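Long-range contacts in selenium-binding protein (Sulfolobus tokodaii, PDB 2ECE), which is of unknown function but folds as a beta propeller and may bind selenium: residues K90-I99 / M168-P176; D327-L335 / V345-P353. All blocks are in the same frame, centred on the assembly; numbering follows the deposited sequence.

The two contacts sit in different blades of the propeller and share no strand: their centres are 31 Å apart and their nearest atoms about 10 Å. Contact 1 joins two consecutive blades through side chains and loops; contact 2 lies inside a single later blade, where the backbones of a hairpin pair directly. Both are partly buried, with 4 of 9 touching residues buried in contact 1 and 6 of 11 in contact 2. The chemistry follows from this. Contact 1 relies on aromatic and aliphatic packing, with one tyrosine-to-carbonyl hydrogen bond at its exposed end, whereas contact 2 relies on main-chain hydrogen bonds, with side chains packed on both faces of the sheet.

Contact 1 (K90-I99 / M168-P176); sequences KPNIERRFLI and MLDHYSFEP
Phe97 and Phe174 meet in a T-shaped stack: the edge of Phe174 points at a face of Phe97, with the planes at 68° and the centroids 4.9 Å apart. Phe174 CZ leads, 3.4 Å from Phe97 CD1, while Arg96 CG lies over the opposite face of Phe97 and holds the ring between two partners. The second ring contact is a CH-pi interaction, Ile93 CD1 standing 4.0 Å from the centroid of the His171 imidazole. With Ile93 CG1 between the backbone N and the carbonyl carbon (chi1 54°), one branch reaches that imidazole while the other, CG2, comes within 4.0 Å of Tyr172 CE2. His171 NE2 bonds to Gly146 O, which helps fix the imidazole. Aliphatic packing continues where Ile99 CG2 slides past Leu169 CD1 at 4.1 Å.

Seven antiparallel sheets make this a seven-bladed propeller, and strands 97-101 and 165-169 belong to consecutive blades. Ile110 and Ile150 pack against Phe174 and extend the apolar seam.

The polar part lies at the exposed end. Tyr172 OH donates to Pro91 O over 2.8 Å, in the carbonyl plane and on a lone pair, and Pro91 CD flanks the hydroxyl oxygen at 3.5 Å. Behind the tyrosine, Asp170 OD2 accepts from Tyr172 N and Ser173 N, which arrive from opposite faces of the carboxylate: the first bond closes an Asx turn, the second extends it to an Asx motif.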
loop_
_atom_site.group_PDB
_atom_site.type_symbol
_atom_site.label_atom_id
_atom_site.label_comp_id
_atom_site.label_asym_id
_atom_site.label_seq_id
_atom_site.Cartn_x
_atom_site.Cartn_y
_atom_site.Cartn_z
ATOM N N LYS A 90 -18.467 5.128 -15.061
ATOM C CA LYS A 90 -19.670 5.894 -14.751
ATOM C C LYS A 90 -19.543 7.376 -15.067
ATOM O O LYS A 90 -18.447 7.939 -15.047
ATOM C CB LYS A 90 -20.072 5.703 -13.290
ATOM C CG LYS A 90 -20.784 4.388 -13.044
ATOM C CD LYS A 90 -21.552 4.422 -11.734
ATOM C CE LYS A 90 -22.575 3.295 -11.648
ATOM N NZ LYS A 90 -21.961 1.942 -11.607
ATOM N N PRO A 91 -20.679 8.028 -15.358
ATOM C CA PRO A 91 -20.719 9.450 -15.692
ATOM C C PRO A 91 -20.708 10.425 -14.520
ATOM O O PRO A 91 -21.206 10.137 -13.429
ATOM C CB PRO A 91 -22.001 9.558 -16.503
ATOM C CG PRO A 91 -22.913 8.659 -15.730
ATOM C CD PRO A 91 -22.028 7.436 -15.471
ATOM N N ASN A 92 -20.123 11.585 -14.781
ATOM C CA ASN A 92 -20.034 12.679 -13.825
ATOM C C ASN A 92 -19.335 12.429 -12.497
ATOM O O ASN A 92 -19.751 12.966 -11.471
ATOM C CB ASN A 92 -21.433 13.247 -13.564
ATOM C CG ASN A 92 -22.121 13.694 -14.837
ATOM O OD1 ASN A 92 -21.524 14.384 -15.665
ATOM N ND2 ASN A 92 -23.382 13.305 -15.002
ATOM N N ILE A 93 -18.292 11.608 -12.494
ATOM C CA ILE A 93 -17.545 11.401 -11.262
ATOM C C ILE A 93 -16.212 12.093 -11.504
ATOM O O ILE A 93 -15.734 12.139 -12.632
ATOM C CB ILE A 93 -17.324 9.903 -10.926
ATOM C CG1 ILE A 93 -16.684 9.169 -12.103
ATOM C CG2 ILE A 93 -18.644 9.270 -10.526
ATOM C CD1 ILE A 93 -16.366 7.708 -11.800
ATOM N N GLU A 94 -15.630 12.660 -10.457
ATOM C CA GLU A 94 -14.362 13.362 -10.587
ATOM C C GLU A 94 -13.432 12.965 -9.448
ATOM O O GLU A 94 -13.897 12.524 -8.400
ATOM C CB GLU A 94 -14.609 14.880 -10.568
ATOM C CG GLU A 94 -15.300 15.393 -9.306
ATOM C CD GLU A 94 -15.640 16.881 -9.369
ATOM O OE1 GLU A 94 -14.990 17.615 -10.145
ATOM O OE2 GLU A 94 -16.548 17.318 -8.631
ATOM N N ARG A 95 -12.123 13.094 -9.660
ATOM C CA ARG A 95 -11.159 12.766 -8.610
ATOM C C ARG A 95 -11.300 13.903 -7.612
ATOM O O ARG A 95 -10.646 14.944 -7.740
ATOM C CB ARG A 95 -9.734 12.741 -9.162
ATOM C CG ARG A 95 -8.705 12.204 -8.182
ATOM C CD ARG A 95 -7.296 12.570 -8.614
ATOM N NE ARG A 95 -6.918 12.023 -9.916
ATOM C CZ ARG A 95 -6.474 10.786 -10.121
ATOM N NH1 ARG A 95 -6.349 9.936 -9.106
ATOM N NH2 ARG A 95 -6.133 10.403 -11.345
ATOM N N ARG A 96 -12.145 13.699 -6.610
ATOM C CA ARG A 96 -12.407 14.750 -5.645
ATOM C C ARG A 96 -12.284 14.370 -4.178
ATOM O O ARG A 96 -11.791 15.156 -3.368
ATOM C CB ARG A 96 -13.808 15.306 -5.908
ATOM C CG ARG A 96 -14.279 16.307 -4.895
ATOM C CD ARG A 96 -15.546 16.987 -5.353
ATOM N NE ARG A 96 -15.920 18.031 -4.408
ATOM C CZ ARG A 96 -16.924 18.879 -4.583
ATOM N NH1 ARG A 96 -17.672 18.812 -5.679
ATOM N NH2 ARG A 96 -17.171 19.804 -3.665
ATOM N N PHE A 97 -12.719 13.165 -3.834
ATOM C CA PHE A 97 -12.689 12.746 -2.441
ATOM C C PHE A 97 -11.684 11.677 -2.070
ATOM O O PHE A 97 -11.474 10.716 -2.812
ATOM C CB PHE A 97 -14.072 12.245 -2.027
ATOM C CG PHE A 97 -15.191 13.170 -2.399
ATOM C CD1 PHE A 97 -15.815 13.068 -3.636
ATOM C CD2 PHE A 97 -15.628 14.142 -1.503
ATOM C CE1 PHE A 97 -16.862 13.921 -3.978
ATOM C CE2 PHE A 97 -16.672 15.001 -1.834
ATOM C CZ PHE A 97 -17.291 14.888 -3.075
ATOM N N LEU A 98 -11.067 11.850 -0.908
ATOM C CA LEU A 98 -10.151 10.845 -0.397
ATOM C C LEU A 98 -11.074 9.934 0.410
ATOM O O LEU A 98 -11.885 10.416 1.209
ATOM C CB LEU A 98 -9.095 11.462 0.531
ATOM C CG LEU A 98 -8.053 12.396 -0.097
ATOM C CD1 LEU A 98 -7.121 12.923 1.000
ATOM C CD2 LEU A 98 -7.255 11.642 -1.159
ATOM N N ILE A 99 -10.966 8.631 0.171
ATOM C CA ILE A 99 -11.758 7.616 0.862
ATOM C C ILE A 99 -10.765 7.041 1.873
ATOM O O ILE A 99 -9.850 6.304 1.497
ATOM C CB ILE A 99 -12.209 6.518 -0.132
ATOM C CG1 ILE A 99 -12.892 7.163 -1.339
ATOM C CG2 ILE A 99 -13.166 5.548 0.538
ATOM C CD1 ILE A 99 -14.137 7.951 -0.989
ATOM N N MET A 168 -17.938 -2.945 -1.549
ATOM C CA MET A 168 -18.050 -1.857 -2.504
ATOM C C MET A 168 -18.840 -0.698 -1.920
ATOM O O MET A 168 -19.700 -0.890 -1.053
ATOM C CB MET A 168 -18.739 -2.359 -3.771
ATOM C CG MET A 168 -17.930 -3.388 -4.550
ATOM S SD MET A 168 -18.977 -4.376 -5.619
ATOM C CE MET A 168 -19.268 -3.252 -6.989
ATOM N N LEU A 169 -18.520 0.506 -2.385
ATOM C CA LEU A 169 -19.209 1.719 -1.953
ATOM C C LEU A 169 -19.759 2.357 -3.215
ATOM O O LEU A 169 -19.102 2.348 -4.263
ATOM C CB LEU A 169 -18.259 2.731 -1.314
ATOM C CG LEU A 169 -17.526 2.538 0.007
ATOM C CD1 LEU A 169 -16.917 3.897 0.375
ATOM C CD2 LEU A 169 -18.465 2.061 1.103
ATOM N N ASP A 170 -20.953 2.926 -3.105
ATOM C CA ASP A 170 -21.596 3.577 -4.231
ATOM C C ASP A 170 -20.823 4.837 -4.635
ATOM O O ASP A 170 -20.439 5.632 -3.776
ATOM C CB ASP A 170 -23.018 3.952 -3.840
ATOM C CG ASP A 170 -23.811 4.460 -5.002
ATOM O OD1 ASP A 170 -24.452 3.633 -5.686
ATOM O OD2 ASP A 170 -23.778 5.686 -5.239
ATOM N N HIS A 171 -20.610 5.019 -5.938
ATOM C CA HIS A 171 -19.876 6.179 -6.460
ATOM C C HIS A 171 -20.512 7.532 -6.150
ATOM O O HIS A 171 -19.821 8.554 -6.129
ATOM C CB HIS A 171 -19.736 6.095 -7.982
ATOM C CG HIS A 171 -18.420 5.561 -8.450
ATOM N ND1 HIS A 171 -17.215 6.007 -7.952
ATOM C CD2 HIS A 171 -18.119 4.658 -9.412
ATOM C CE1 HIS A 171 -16.227 5.400 -8.587
ATOM N NE2 HIS A 171 -16.749 4.576 -9.479
ATOM N N TYR A 172 -21.821 7.541 -5.920
ATOM C CA TYR A 172 -22.527 8.792 -5.671
ATOM C C TYR A 172 -22.859 9.107 -4.222
ATOM O O TYR A 172 -22.649 10.232 -3.771
ATOM C CB TYR A 172 -23.796 8.822 -6.522
ATOM C CG TYR A 172 -23.502 8.627 -7.989
ATOM C CD1 TYR A 172 -23.770 7.415 -8.622
ATOM C CD2 TYR A 172 -22.905 9.643 -8.736
ATOM C CE1 TYR A 172 -23.453 7.219 -9.968
ATOM C CE2 TYR A 172 -22.579 9.458 -10.076
ATOM C CZ TYR A 172 -22.856 8.246 -10.688
ATOM O OH TYR A 172 -22.543 8.072 -12.018
ATOM N N SER A 173 -23.361 8.122 -3.487
ATOM C CA SER A 173 -23.720 8.339 -2.092
ATOM C C SER A 173 -22.575 7.983 -1.159
ATOM O O SER A 173 -22.535 8.436 -0.013
ATOM C CB SER A 173 -24.943 7.499 -1.733
ATOM O OG SER A 173 -24.649 6.116 -1.838
ATOM N N PHE A 174 -21.646 7.175 -1.664
ATOM C CA PHE A 174 -20.502 6.723 -0.884
ATOM C C PHE A 174 -20.971 5.766 0.204
ATOM O O PHE A 174 -20.225 5.455 1.129
ATOM C CB PHE A 174 -19.770 7.907 -0.241
ATOM C CG PHE A 174 -19.170 8.860 -1.234
ATOM C CD1 PHE A 174 -19.470 10.215 -1.185
ATOM C CD2 PHE A 174 -18.314 8.400 -2.230
ATOM C CE1 PHE A 174 -18.929 11.099 -2.117
ATOM C CE2 PHE A 174 -17.769 9.274 -3.165
ATOM C CZ PHE A 174 -18.077 10.624 -3.108
ATOM N N GLU A 175 -22.211 5.304 0.089
ATOM C CA GLU A 175 -22.780 4.382 1.069
ATOM C C GLU A 175 -22.355 2.960 0.721
ATOM O O GLU A 175 -22.208 2.624 -0.451
ATOM C CB GLU A 175 -24.310 4.480 1.062
ATOM C CG GLU A 175 -24.858 5.845 1.469
ATOM C CD GLU A 175 -24.912 6.045 2.977
ATOM O OE1 GLU A 175 -24.291 5.252 3.719
ATOM O OE2 GLU A 175 -25.575 7.009 3.418
ATOM N N PRO A 176 -22.161 2.105 1.736
ATOM C CA PRO A 176 -21.751 0.720 1.491
ATOM C C PRO A 176 -22.821 -0.019 0.708
ATOM O O PRO A 176 -24.008 0.120 0.997
ATOM C CB PRO A 176 -21.613 0.135 2.895
ATOM C CG PRO A 176 -21.519 1.329 3.796
ATOM C CD PRO A 176 -22.455 2.306 3.162
#

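Contact 2 (D327-L335 / V345-P353); sequences DISLDDKFL and VRQYDISNP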
loop_
_atom_site.group_PDB
_atom_site.type_symbol
_atom_site.label_atom_id
_atom_site.label_comp_id
_atom_site.label_asym_id
_atom_site.label_seq_id
_atom_site.Cartn_x
_atom_site.Cartn_y
_atom_site.Cartn_z
ATOM N N ASP A 327 6.187 -1.146 -5.451
ATOM C CA ASP A 327 5.499 -0.190 -6.303
ATOM C C ASP A 327 6.243 -0.137 -7.636
ATOM O O ASP A 327 7.467 -0.195 -7.664
ATOM C CB ASP A 327 5.486 1.181 -5.625
ATOM C CG ASP A 327 4.278 2.014 -6.008
ATOM O OD1 ASP A 327 3.293 1.445 -6.523
ATOM O OD2 ASP A 327 4.305 3.240 -5.776
ATOM N N ILE A 328 5.496 -0.032 -8.729
ATOM C CA ILE A 328 6.078 -0.005 -10.070
ATOM C C ILE A 328 5.920 1.359 -10.734
ATOM O O ILE A 328 4.851 1.976 -10.656
ATOM C CB ILE A 328 5.395 -1.058 -10.974
ATOM C CG1 ILE A 328 5.465 -2.438 -10.316
ATOM C CG2 ILE A 328 6.050 -1.075 -12.348
ATOM C CD1 ILE A 328 4.624 -3.482 -11.021
ATOM N N SER A 329 6.972 1.838 -11.394
ATOM C CA SER A 329 6.880 3.129 -12.079
ATOM C C SER A 329 5.896 2.989 -13.242
ATOM O O SER A 329 5.708 1.893 -13.762
ATOM C CB SER A 329 8.256 3.571 -12.595
ATOM O OG SER A 329 8.859 2.568 -13.389
ATOM N N LEU A 330 5.267 4.094 -13.645
ATOM C CA LEU A 330 4.281 4.065 -14.728
ATOM C C LEU A 330 4.731 3.454 -16.059
ATOM O O LEU A 330 3.915 2.892 -16.781
ATOM C CB LEU A 330 3.740 5.474 -14.987
ATOM C CG LEU A 330 2.536 5.933 -14.159
ATOM C CD1 LEU A 330 1.331 5.080 -14.505
ATOM C CD2 LEU A 330 2.853 5.826 -12.673
ATOM N N ASP A 331 6.011 3.573 -16.392
ATOM C CA ASP A 331 6.520 3.017 -17.647
ATOM C C ASP A 331 6.792 1.525 -17.503
ATOM O O ASP A 331 7.286 0.881 -18.423
ATOM C CB ASP A 331 7.807 3.733 -18.063
ATOM C CG ASP A 331 8.837 3.763 -16.948
ATOM O OD1 ASP A 331 8.692 2.978 -15.983
ATOM O OD2 ASP A 331 9.792 4.562 -17.037
ATOM N N ASP A 332 6.464 0.980 -16.336
ATOM C CA ASP A 332 6.671 -0.438 -16.066
ATOM C C ASP A 332 8.131 -0.847 -16.166
ATOM O O ASP A 332 8.440 -2.029 -16.324
ATOM C CB ASP A 332 5.840 -1.301 -17.027
ATOM C CG ASP A 332 4.350 -1.245 -16.728
ATOM O OD1 ASP A 332 3.987 -1.081 -15.543
ATOM O OD2 ASP A 332 3.540 -1.384 -17.671
ATOM N N LYS A 333 9.035 0.121 -16.056
ATOM C CA LYS A 333 10.460 -0.174 -16.161
ATOM C C LYS A 333 11.122 -0.510 -14.826
ATOM O O LYS A 333 12.050 -1.320 -14.777
ATOM C CB LYS A 333 11.186 1.008 -16.817
ATOM C CG LYS A 333 12.640 0.743 -17.169
ATOM C CD LYS A 333 13.307 1.980 -17.759
ATOM C CE LYS A 333 14.724 1.665 -18.214
ATOM N NZ LYS A 333 15.434 2.876 -18.737
ATOM N N PHE A 334 10.642 0.090 -13.738
ATOM C CA PHE A 334 11.247 -0.151 -12.428
ATOM C C PHE A 334 10.309 -0.680 -11.345
ATOM O O PHE A 334 9.136 -0.310 -11.279
ATOM C CB PHE A 334 11.925 1.129 -11.934
ATOM C CG PHE A 334 13.109 1.552 -12.771
ATOM C CD1 PHE A 334 14.289 0.815 -12.749
ATOM C CD2 PHE A 334 13.035 2.672 -13.595
ATOM C CE1 PHE A 334 15.383 1.184 -13.537
ATOM C CE2 PHE A 334 14.129 3.052 -14.392
ATOM C CZ PHE A 334 15.299 2.306 -14.359
ATOM N N LEU A 335 10.854 -1.550 -10.501
ATOM C CA LEU A 335 10.127 -2.159 -9.396
ATOM C C LEU A 335 10.862 -1.667 -8.146
ATOM O O LEU A 335 12.073 -1.848 -8.028
ATOM C CB LEU A 335 10.218 -3.688 -9.511
ATOM C CG LEU A 335 9.158 -4.649 -8.951
ATOM C CD1 LEU A 335 9.867 -5.841 -8.317
ATOM C CD2 LEU A 335 8.263 -3.959 -7.940
ATOM N N VAL A 345 15.563 0.801 0.509
ATOM C CA VAL A 345 14.590 0.991 -0.551
ATOM C C VAL A 345 15.464 0.614 -1.733
ATOM O O VAL A 345 16.584 1.123 -1.866
ATOM C CB VAL A 345 14.125 2.453 -0.737
ATOM C CG1 VAL A 345 13.243 2.537 -1.975
ATOM C CG2 VAL A 345 13.334 2.928 0.475
ATOM N N ARG A 346 14.982 -0.306 -2.560
ATOM C CA ARG A 346 15.727 -0.749 -3.726
ATOM C C ARG A 346 14.944 -0.463 -4.998
ATOM O O ARG A 346 13.713 -0.329 -4.974
ATOM C CB ARG A 346 16.004 -2.253 -3.646
ATOM C CG ARG A 346 16.848 -2.680 -2.462
ATOM C CD ARG A 346 17.146 -4.170 -2.528
ATOM N NE ARG A 346 18.014 -4.602 -1.439
ATOM C CZ ARG A 346 18.612 -5.786 -1.382
ATOM N NH1 ARG A 346 18.440 -6.672 -2.354
ATOM N NH2 ARG A 346 19.389 -6.083 -0.352
ATOM N N GLN A 347 15.673 -0.373 -6.105
ATOM C CA GLN A 347 15.092 -0.137 -7.416
ATOM C C GLN A 347 15.548 -1.279 -8.315
ATOM O O GLN A 347 16.745 -1.504 -8.480
ATOM C CB GLN A 347 15.583 1.190 -7.999
ATOM C CG GLN A 347 15.160 1.413 -9.446
ATOM C CD GLN A 347 15.936 2.530 -10.120
ATOM O OE1 GLN A 347 15.369 3.552 -10.515
ATOM N NE2 GLN A 347 17.239 2.340 -10.252
ATOM N N TYR A 348 14.596 -2.010 -8.884
ATOM C CA TYR A 348 14.927 -3.110 -9.775
ATOM C C TYR A 348 14.447 -2.806 -11.186
ATOM O O TYR A 348 13.287 -2.448 -11.394
ATOM C CB TYR A 348 14.280 -4.417 -9.314
ATOM C CG TYR A 348 14.919 -5.059 -8.111
ATOM C CD1 TYR A 348 14.634 -4.613 -6.823
ATOM C CD2 TYR A 348 15.809 -6.125 -8.261
ATOM C CE1 TYR A 348 15.217 -5.217 -5.707
ATOM C CE2 TYR A 348 16.399 -6.736 -7.156
ATOM C CZ TYR A 348 16.098 -6.277 -5.880
ATOM O OH TYR A 348 16.672 -6.878 -4.781
ATOM N N ASP A 349 15.350 -2.933 -12.151
ATOM C CA ASP A 349 14.996 -2.705 -13.543
ATOM C C ASP A 349 14.227 -3.954 -13.952
ATOM O O ASP A 349 14.753 -5.062 -13.874
ATOM C CB ASP A 349 16.272 -2.554 -14.385
ATOM C CG ASP A 349 15.988 -2.416 -15.869
ATOM O OD1 ASP A 349 16.614 -1.543 -16.509
ATOM O OD2 ASP A 349 15.156 -3.182 -16.400
ATOM N N ILE A 350 12.976 -3.791 -14.358
ATOM C CA ILE A 350 12.195 -4.949 -14.764
ATOM C C ILE A 350 11.876 -4.956 -16.253
ATOM O O ILE A 350 10.816 -5.437 -16.664
ATOM C CB ILE A 350 10.873 -5.074 -13.951
ATOM C CG1 ILE A 350 10.119 -3.744 -13.940
ATOM C CG2 ILE A 350 11.185 -5.530 -12.539
ATOM C CD1 ILE A 350 8.781 -3.828 -13.231
ATOM N N SER A 351 12.794 -4.421 -17.057
ATOM C CA SER A 351 12.624 -4.401 -18.510
ATOM C C SER A 351 12.235 -5.819 -18.902
ATOM O O SER A 351 11.439 -6.037 -19.815
ATOM C CB SER A 351 13.931 -3.998 -19.194
ATOM O OG SER A 351 14.299 -2.680 -18.827
ATOM N N ASN A 352 12.825 -6.780 -18.203
ATOM C CA ASN A 352 12.499 -8.183 -18.390
ATOM C C ASN A 352 11.983 -8.546 -17.007
ATOM O O ASN A 352 12.766 -8.771 -16.081
ATOM C CB ASN A 352 13.736 -9.015 -18.719
ATOM C CG ASN A 352 13.426 -10.498 -18.785
ATOM O OD1 ASN A 352 12.287 -10.919 -18.567
ATOM N ND2 ASN A 352 14.438 -11.299 -19.085
ATOM N N PRO A 353 10.651 -8.592 -16.846
ATOM C CA PRO A 353 9.979 -8.912 -15.581
ATOM C C PRO A 353 10.461 -10.209 -14.944
ATOM O O PRO A 353 10.545 -10.318 -13.719
ATOM C CB PRO A 353 8.503 -8.988 -15.979
ATOM C CG PRO A 353 8.422 -8.152 -17.221
ATOM C CD PRO A 353 9.674 -8.547 -17.946
HETATM O O HOH W 1 8.159 -4.562 -17.015
#
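The beta hairpin of strands 334-339 and 344-349, the two middle strands of one four-stranded propeller blade, brings Leu335 against Tyr348 as an antiparallel hydrogen-bonded pair. Leu335 N reaches Tyr348 O and Tyr348 N reaches Leu335 O, both over 2.7 Å; next along, Ile350 N gives Lys333 O a nearly straight bond (167° at the hydrogen). Phe334 and Asp349 form the adjacent non-hydrogen-bonded pair.

On the face carrying these two, the Gln347 amide stacks on the Phe334 ring with the planes 16° apart, and Gln347 CG is 3.5 Å from Phe334 CD1. Lys333 CG lies over the ring's other face and Asp349 CB touches Phe334 CE1 at 3.9 Å. Were Phe334 replaced by an alanine, the Gln347 amide would probably lose its stacking surface and a gap would open toward the Lys333 chain. Asp349 OD2 accepts from Ser351 N, an Asx turn that shapes the chain leaving the strand, and also from Ser351 OG on its syn lone pair.

Ile350 closes the other face. With chi1 at 50°, its CG1 stands on the side flanked by both backbone neighbours of CA, leaving CG2 to meet Leu335 CB at 3.7 Å while CD1 reaches Ile328 CG2 at 4.0 Å. A water donates to both Asp332 O and Ile350 O, tying the two loops together.

Phe268 of strand 266-274, in the preceding blade, packs on Ile328, Leu335 and Ile350; Ile298 of strand 291-304 meets Leu335 and Tyr348, and Thr359 of the outer strand 357-363 touches Phe334 and Asp349.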